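Local coordinates for protein trilobed Protease (Pyrococcus furiosus, PDB 2GOP) that probably hydrolyses peptides, its beta-propeller domain, of open-Velcro topology, probably guarding access to the proteolytic site, at residues 154-159 and 163-168; 87-92 and 98-103. All coordinates share one frame; numbering follows the deposited sequence. Where two conformers were deposited one is given.

Interaction 1: 154-159 and 163-168; sequences FWIFDT and EVIEEF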
loop_
_atom_site.group_PDB
_atom_site.type_symbol
_atom_site.label_atom_id
_atom_site.label_comp_id
_atom_site.label_asym_id
_atom_site.label_seq_id
_atom_site.Cartn_x
_atom_site.Cartn_y
_atom_site.Cartn_z
ATOM N N PHE A 154 8.345 0.182 -19.903
ATOM C CA PHE A 154 9.741 0.458 -19.592
ATOM C C PHE A 154 10.422 1.061 -20.834
ATOM O O PHE A 154 10.441 0.443 -21.903
ATOM C CB PHE A 154 10.465 -0.834 -19.191
ATOM C CG PHE A 154 9.938 -1.486 -17.913
ATOM C CD1 PHE A 154 8.678 -2.067 -17.873
ATOM C CD2 PHE A 154 10.736 -1.557 -16.771
ATOM C CE1 PHE A 154 8.204 -2.681 -16.713
ATOM C CE2 PHE A 154 10.266 -2.164 -15.620
ATOM C CZ PHE A 154 8.993 -2.741 -15.598
ATOM N N TRP A 155 10.981 2.261 -20.685
ATOM C CA TRP A 155 11.755 2.891 -21.747
ATOM C C TRP A 155 13.215 3.053 -21.326
ATOM O O TRP A 155 13.500 3.523 -20.218
ATOM C CB TRP A 155 11.241 4.294 -22.054
ATOM C CG TRP A 155 9.850 4.440 -22.558
ATOM C CD1 TRP A 155 9.457 4.463 -23.850
ATOM C CD2 TRP A 155 8.676 4.724 -21.774
ATOM N NE1 TRP A 155 8.098 4.691 -23.930
ATOM C CE2 TRP A 155 7.601 4.857 -22.665
ATOM C CE3 TRP A 155 8.428 4.840 -20.398
ATOM C CZ2 TRP A 155 6.294 5.106 -22.232
ATOM C CZ3 TRP A 155 7.138 5.092 -19.974
ATOM C CH2 TRP A 155 6.083 5.208 -20.888
ATOM N N ILE A 156 14.135 2.694 -22.214
ATOM C CA ILE A 156 15.528 3.090 -22.057
ATOM C C ILE A 156 15.795 4.193 -23.069
ATOM O O ILE A 156 15.671 3.982 -24.274
ATOM C CB ILE A 156 16.499 1.921 -22.268
ATOM C CG1 ILE A 156 16.208 0.807 -21.255
ATOM C CG2 ILE A 156 17.946 2.380 -22.096
ATOM C CD1 ILE A 156 17.218 -0.335 -21.307
ATOM N N PHE A 157 16.110 5.378 -22.564
ATOM C CA PHE A 157 16.435 6.510 -23.399
ATOM C C PHE A 157 17.942 6.753 -23.356
ATOM O O PHE A 157 18.570 6.675 -22.300
ATOM C CB PHE A 157 15.692 7.762 -22.928
ATOM C CG PHE A 157 15.768 8.894 -23.903
ATOM C CD1 PHE A 157 14.833 9.009 -24.925
ATOM C CD2 PHE A 157 16.795 9.827 -23.829
ATOM C CE1 PHE A 157 14.914 10.041 -25.836
ATOM C CE2 PHE A 157 16.879 10.860 -24.753
ATOM C CZ PHE A 157 15.941 10.965 -25.746
ATOM N N ASP A 158 18.503 7.059 -24.520
ATOM C CA ASP A 158 19.929 7.281 -24.683
ATOM C C ASP A 158 20.154 8.754 -24.967
ATOM O O ASP A 158 19.682 9.271 -25.973
ATOM C CB ASP A 158 20.428 6.427 -25.852
ATOM C CG ASP A 158 21.900 6.645 -26.171
ATOM O OD1 ASP A 158 22.613 7.300 -25.385
ATOM O OD2 ASP A 158 22.339 6.157 -27.233
ATOM N N THR A 159 20.880 9.433 -24.085
ATOM C CA THR A 159 21.153 10.866 -24.268
ATOM C C THR A 159 22.172 11.151 -25.386
ATOM O O THR A 159 22.227 12.260 -25.905
ATOM C CB THR A 159 21.647 11.524 -22.958
ATOM O OG1 THR A 159 22.896 10.945 -22.566
ATOM C CG2 THR A 159 20.627 11.347 -21.861
ATOM N N GLU A 163 17.405 9.276 -28.420
ATOM C CA GLU A 163 16.151 8.570 -28.679
ATOM C C GLU A 163 15.933 7.406 -27.714
ATOM O O GLU A 163 16.826 7.050 -26.943
ATOM C CB GLU A 163 16.115 8.070 -30.127
ATOM C CG GLU A 163 17.074 6.912 -30.434
ATOM C CD GLU A 163 17.377 6.756 -31.927
ATOM O OE1 GLU A 163 16.658 7.349 -32.766
ATOM O OE2 GLU A 163 18.343 6.032 -32.259
ATOM N N VAL A 164 14.731 6.837 -27.756
ATOM C CA VAL A 164 14.420 5.605 -27.028
ATOM C C VAL A 164 15.060 4.462 -27.795
ATOM O O VAL A 164 14.841 4.337 -28.995
ATOM C CB VAL A 164 12.888 5.343 -26.928
ATOM C CG1 VAL A 164 12.617 3.987 -26.292
ATOM C CG2 VAL A 164 12.202 6.441 -26.143
ATOM N N ILE A 165 15.864 3.649 -27.110
ATOM C CA ILE A 165 16.591 2.545 -27.759
ATOM C C ILE A 165 16.027 1.182 -27.387
ATOM O O ILE A 165 16.238 0.212 -28.105
ATOM C CB ILE A 165 18.120 2.579 -27.464
ATOM C CG1 ILE A 165 18.407 2.677 -25.961
ATOM C CG2 ILE A 165 18.771 3.747 -28.206
ATOM C CD1 ILE A 165 19.866 2.466 -25.611
ATOM N N GLU A 166 15.356 1.107 -26.242
ATOM C CA GLU A 166 14.631 -0.086 -25.835
ATOM C C GLU A 166 13.305 0.330 -25.200
ATOM O O GLU A 166 13.217 1.385 -24.564
ATOM C CB GLU A 166 15.454 -0.931 -24.855
ATOM C CG GLU A 166 16.499 -1.855 -25.516
ATOM C CD GLU A 166 17.948 -1.413 -25.330
ATOM O OE1 GLU A 166 18.209 -0.478 -24.541
ATOM O OE2 GLU A 166 18.835 -2.024 -25.968
ATOM N N GLU A 167 12.289 -0.501 -25.391
ATOM C CA GLU A 167 10.960 -0.266 -24.853
ATOM C C GLU A 167 10.258 -1.617 -24.699
ATOM O O GLU A 167 10.249 -2.423 -25.622
ATOM C CB GLU A 167 10.168 0.674 -25.770
ATOM C CG GLU A 167 8.669 0.771 -25.435
ATOM C CD GLU A 167 7.975 1.985 -26.043
ATOM O OE1 GLU A 167 8.552 2.649 -26.925
ATOM O OE2 GLU A 167 6.836 2.274 -25.634
ATOM N N PHE A 168 9.713 -1.893 -23.520
ATOM C CA PHE A 168 8.915 -3.109 -23.341
ATOM C C PHE A 168 7.824 -2.905 -22.316
ATOM O O PHE A 168 7.835 -1.937 -21.558
ATOM C CB PHE A 168 9.787 -4.318 -22.976
ATOM C CG PHE A 168 10.527 -4.187 -21.674
ATOM C CD1 PHE A 168 9.985 -4.687 -20.497
ATOM C CD2 PHE A 168 11.784 -3.599 -21.634
ATOM C CE1 PHE A 168 10.670 -4.591 -19.307
ATOM C CE2 PHE A 168 12.475 -3.493 -20.453
ATOM C CZ PHE A 168 11.922 -3.999 -19.279
#

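Interaction 2: 87-92 and 98-103; sequences IWVADL and KKILEA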
loop_
_atom_site.group_PDB
_atom_site.type_symbol
_atom_site.label_atom_id
_atom_site.label_comp_id
_atom_site.label_asym_id
_atom_site.label_seq_id
_atom_site.Cartn_x
_atom_site.Cartn_y
_atom_site.Cartn_z
ATOM N N ILE A 87 8.935 13.673 -19.429
ATOM C CA ILE A 87 10.310 13.543 -18.980
ATOM C C ILE A 87 11.182 14.502 -19.792
ATOM O O ILE A 87 11.063 14.581 -21.018
ATOM C CB ILE A 87 10.823 12.101 -19.095
ATOM C CG1 ILE A 87 9.968 11.165 -18.236
ATOM C CG2 ILE A 87 12.295 12.020 -18.680
ATOM C CD1 ILE A 87 9.820 11.569 -16.756
ATOM N N TRP A 88 12.028 15.237 -19.071
ATOM C CA TRP A 88 12.936 16.217 -19.622
ATOM C C TRP A 88 14.359 15.875 -19.206
ATOM O O TRP A 88 14.581 15.184 -18.207
ATOM C CB TRP A 88 12.611 17.610 -19.064
ATOM C CG TRP A 88 11.450 18.270 -19.698
ATOM C CD1 TRP A 88 10.152 17.862 -19.661
ATOM C CD2 TRP A 88 11.470 19.479 -20.461
ATOM N NE1 TRP A 88 9.364 18.737 -20.362
ATOM C CE2 TRP A 88 10.150 19.740 -20.865
ATOM C CE3 TRP A 88 12.482 20.367 -20.845
ATOM C CZ2 TRP A 88 9.813 20.846 -21.645
ATOM C CZ3 TRP A 88 12.145 21.457 -21.615
ATOM C CH2 TRP A 88 10.824 21.693 -22.002
ATOM N N VAL A 89 15.315 16.394 -19.964
ATOM C CA VAL A 89 16.720 16.339 -19.592
ATOM C C VAL A 89 17.346 17.723 -19.780
ATOM O O VAL A 89 17.206 18.330 -20.835
ATOM C CB VAL A 89 17.479 15.278 -20.428
ATOM C CG1 VAL A 89 18.959 15.269 -20.058
ATOM C CG2 VAL A 89 16.863 13.893 -20.195
ATOM N N ALA A 90 18.014 18.212 -18.735
ATOM C CA ALA A 90 18.742 19.471 -18.779
ATOM C C ALA A 90 20.234 19.187 -18.753
ATOM O O ALA A 90 20.718 18.351 -17.986
ATOM C CB ALA A 90 18.366 20.352 -17.601
ATOM N N ASP A 91 20.954 19.895 -19.606
ATOM C CA ASP A 91 22.388 19.788 -19.690
ATOM C C ASP A 91 22.981 20.935 -18.884
ATOM O O ASP A 91 22.925 22.095 -19.299
ATOM C CB ASP A 91 22.809 19.850 -21.149
ATOM C CG ASP A 91 24.230 19.410 -21.361
ATOM O OD1 ASP A 91 25.138 19.994 -20.726
ATOM O OD2 ASP A 91 24.434 18.478 -22.170
ATOM N N LEU A 92 23.534 20.607 -17.723
ATOM C CA LEU A 92 24.045 21.619 -16.800
ATOM C C LEU A 92 25.295 22.339 -17.333
ATOM O O LEU A 92 25.609 23.441 -16.879
ATOM C CB LEU A 92 24.351 20.999 -15.429
ATOM C CG LEU A 92 23.209 20.300 -14.678
ATOM C CD1 LEU A 92 23.717 19.815 -13.344
ATOM C CD2 LEU A 92 22.018 21.222 -14.475
ATOM N N LYS A 98 15.384 19.913 -22.743
ATOM C CA LYS A 98 14.360 19.537 -23.697
ATOM C C LYS A 98 13.500 18.407 -23.169
ATOM O O LYS A 98 13.943 17.597 -22.352
ATOM C CB LYS A 98 14.988 19.096 -25.026
ATOM C CG LYS A 98 15.993 17.960 -24.889
ATOM C CD LYS A 98 15.890 16.972 -26.046
ATOM C CE LYS A 98 17.134 16.089 -26.142
ATOM N NZ LYS A 98 17.709 15.714 -24.818
ATOM N N LYS A 99 12.268 18.362 -23.663
ATOM C CA LYS A 99 11.360 17.253 -23.428
ATOM C C LYS A 99 11.868 16.058 -24.235
ATOM O O LYS A 99 12.166 16.197 -25.421
ATOM C CB LYS A 99 9.964 17.674 -23.886
ATOM C CG LYS A 99 8.875 16.628 -23.839
ATOM C CD LYS A 99 7.677 17.135 -24.650
ATOM C CE LYS A 99 6.516 16.163 -24.628
ATOM N NZ LYS A 99 5.394 16.664 -25.464
ATOM N N ILE A 100 11.984 14.892 -23.599
ATOM C CA ILE A 100 12.411 13.683 -24.312
ATOM C C ILE A 100 11.332 12.607 -24.426
ATOM O O ILE A 100 11.458 11.698 -25.243
ATOM C CB ILE A 100 13.680 13.071 -23.698
ATOM C CG1 ILE A 100 13.410 12.509 -22.294
ATOM C CG2 ILE A 100 14.783 14.098 -23.689
ATOM C CD1 ILE A 100 14.463 11.495 -21.806
ATOM N N LEU A 101 10.270 12.719 -23.636
ATOM C CA LEU A 101 9.232 11.701 -23.601
ATOM C C LEU A 101 7.946 12.241 -23.003
ATOM O O LEU A 101 7.967 13.111 -22.144
ATOM C CB LEU A 101 9.701 10.507 -22.763
ATOM C CG LEU A 101 8.737 9.321 -22.680
ATOM C CD1 LEU A 101 9.004 8.376 -23.842
ATOM C CD2 LEU A 101 8.870 8.631 -21.341
ATOM N N GLU A 102 6.835 11.686 -23.467
ATOM C CA GLU A 102 5.509 11.978 -22.956
ATOM C C GLU A 102 4.844 10.675 -22.512
ATOM O O GLU A 102 4.909 9.660 -23.215
ATOM C CB GLU A 102 4.676 12.635 -24.060
ATOM C CG GLU A 102 3.534 13.480 -23.552
ATOM C CD GLU A 102 2.873 14.294 -24.649
ATOM O OE1 GLU A 102 3.570 14.677 -25.614
ATOM O OE2 GLU A 102 1.656 14.559 -24.538
ATOM N N ALA A 103 4.211 10.703 -21.346
ATOM C CA ALA A 103 3.479 9.542 -20.844
ATOM C C ALA A 103 2.337 9.982 -19.946
ATOM O O ALA A 103 2.308 11.110 -19.480
ATOM C CB ALA A 103 4.413 8.605 -20.094
HETATM O O HOH W 1 19.039 18.065 -22.697
#

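Interaction 1: 154-159 and 163-168
The antiparallel hairpin pairing of 154-159 with 163-168 joins the third strand of a four-stranded propeller blade to the fourth, which is the edge strand, and a classic beta bulge interrupts its register. I165 and E166 both sit across from I156. The carbonyl oxygen of I156 takes a firm bond from I165 N at 2.9 Å and only a weak one from E166 N, while I156 N returns a bond to E166 O. Beyond the bulge, D158 N bonds to E163 O; at the other end the F154-F168 pair closes the register with two backbone bonds, that from F154 N to F168 O being 2.7 Å long.

Those two phenylalanines also meet through their rings, on the face shared with I156 and E166. The planes are nearly parallel, 8° apart, but displaced, so that contact is made near the rims rather than centre over centre, and F154 CB sits over the F168 face, 3.6 Å from its centroid. F168 gets there because its CG stands between the backbone N and the carbonyl carbon (chi1 62°), which turns the ring back toward its partner. On the opposite face, W155 and E167 run side by side, ring and carboxylate planes 53° apart; E167 OE2 forms a salt bridge with K124. V164 CG1 comes to the edge of the indole, 4.0 Å from W155 CD1. F157 lies with one ring face against the peptide of E163, E163 O standing 3.5 Å above the ring plane.

The blade is sandwiched between its neighbours: F154, I156 and F168 reach strand 182-188 of the following blade, whereas W155 and F157 pack on strand 96-103 of the preceding one, and strand 117-123 continues the sheet beside 151-158.

Interaction 2: 87-92 and 98-103
A beta hairpin supplies the last two strands of a propeller blade here, 87-92 pairing antiparallel with the edge strand through 98-103. I100 and L101 both face I87, a classic beta bulge: I87 O receives I100 N at 2.8 Å and, more weakly, L101 N, while I87 N bonds to L101 O. Past the bulge V89 and K98 exchange two backbone bonds, and a water donating to V89 O at 2.6 Å also meets K98 NZ weakly.

The indole of W88 lies against the backbone of the edge strand. K99 N stands 3.4 Å above the ring plane toward its rim, and K99 CB sits over the five-membered ring, 3.9 Å from its centroid. NE1 bonds to E86, and R77 makes a cation-pi contact with the ring. Were W88 replaced by an alanine, the K98-K99 peptide would probably lose its aromatic cover and E86 and R77 their indole partner. The K99 chain runs out extended to a salt bridge with E102, NZ to OE1 2.7 Å.

Such four-stranded antiparallel blades are the repeat of a beta-propeller, and this hairpin's other face turns to the next blade. There, with chi1 at 67°, I100 CG1 is tucked over its own backbone and approaches I87 CG2 at 3.8 Å, and I100 CD1 touches V89 CG2. I100 and V89 rest on L118, I87 and L101 on I120.

Interactions 2 and 1 follow in series along the chain as the outer hairpins of two consecutive blades, their centres about 13 Å apart and on the same side of the chain's centre. They touch directly: F157 CD2 of interaction 1 packs on I100 CD1 of interaction 2 at 3.5 Å, W155 NE1 lies 3.8 Å from L101 CD1, and W155 CH2 lies 3.9 Å from A103 CB. I100, L101 and A103 of the edge strand thus meet the face of 154-159 that carries W155 and F157 across the blade interface. Each hairpin has its classic bulge in the edge strand, and both contacts lie on the periphery of the propeller.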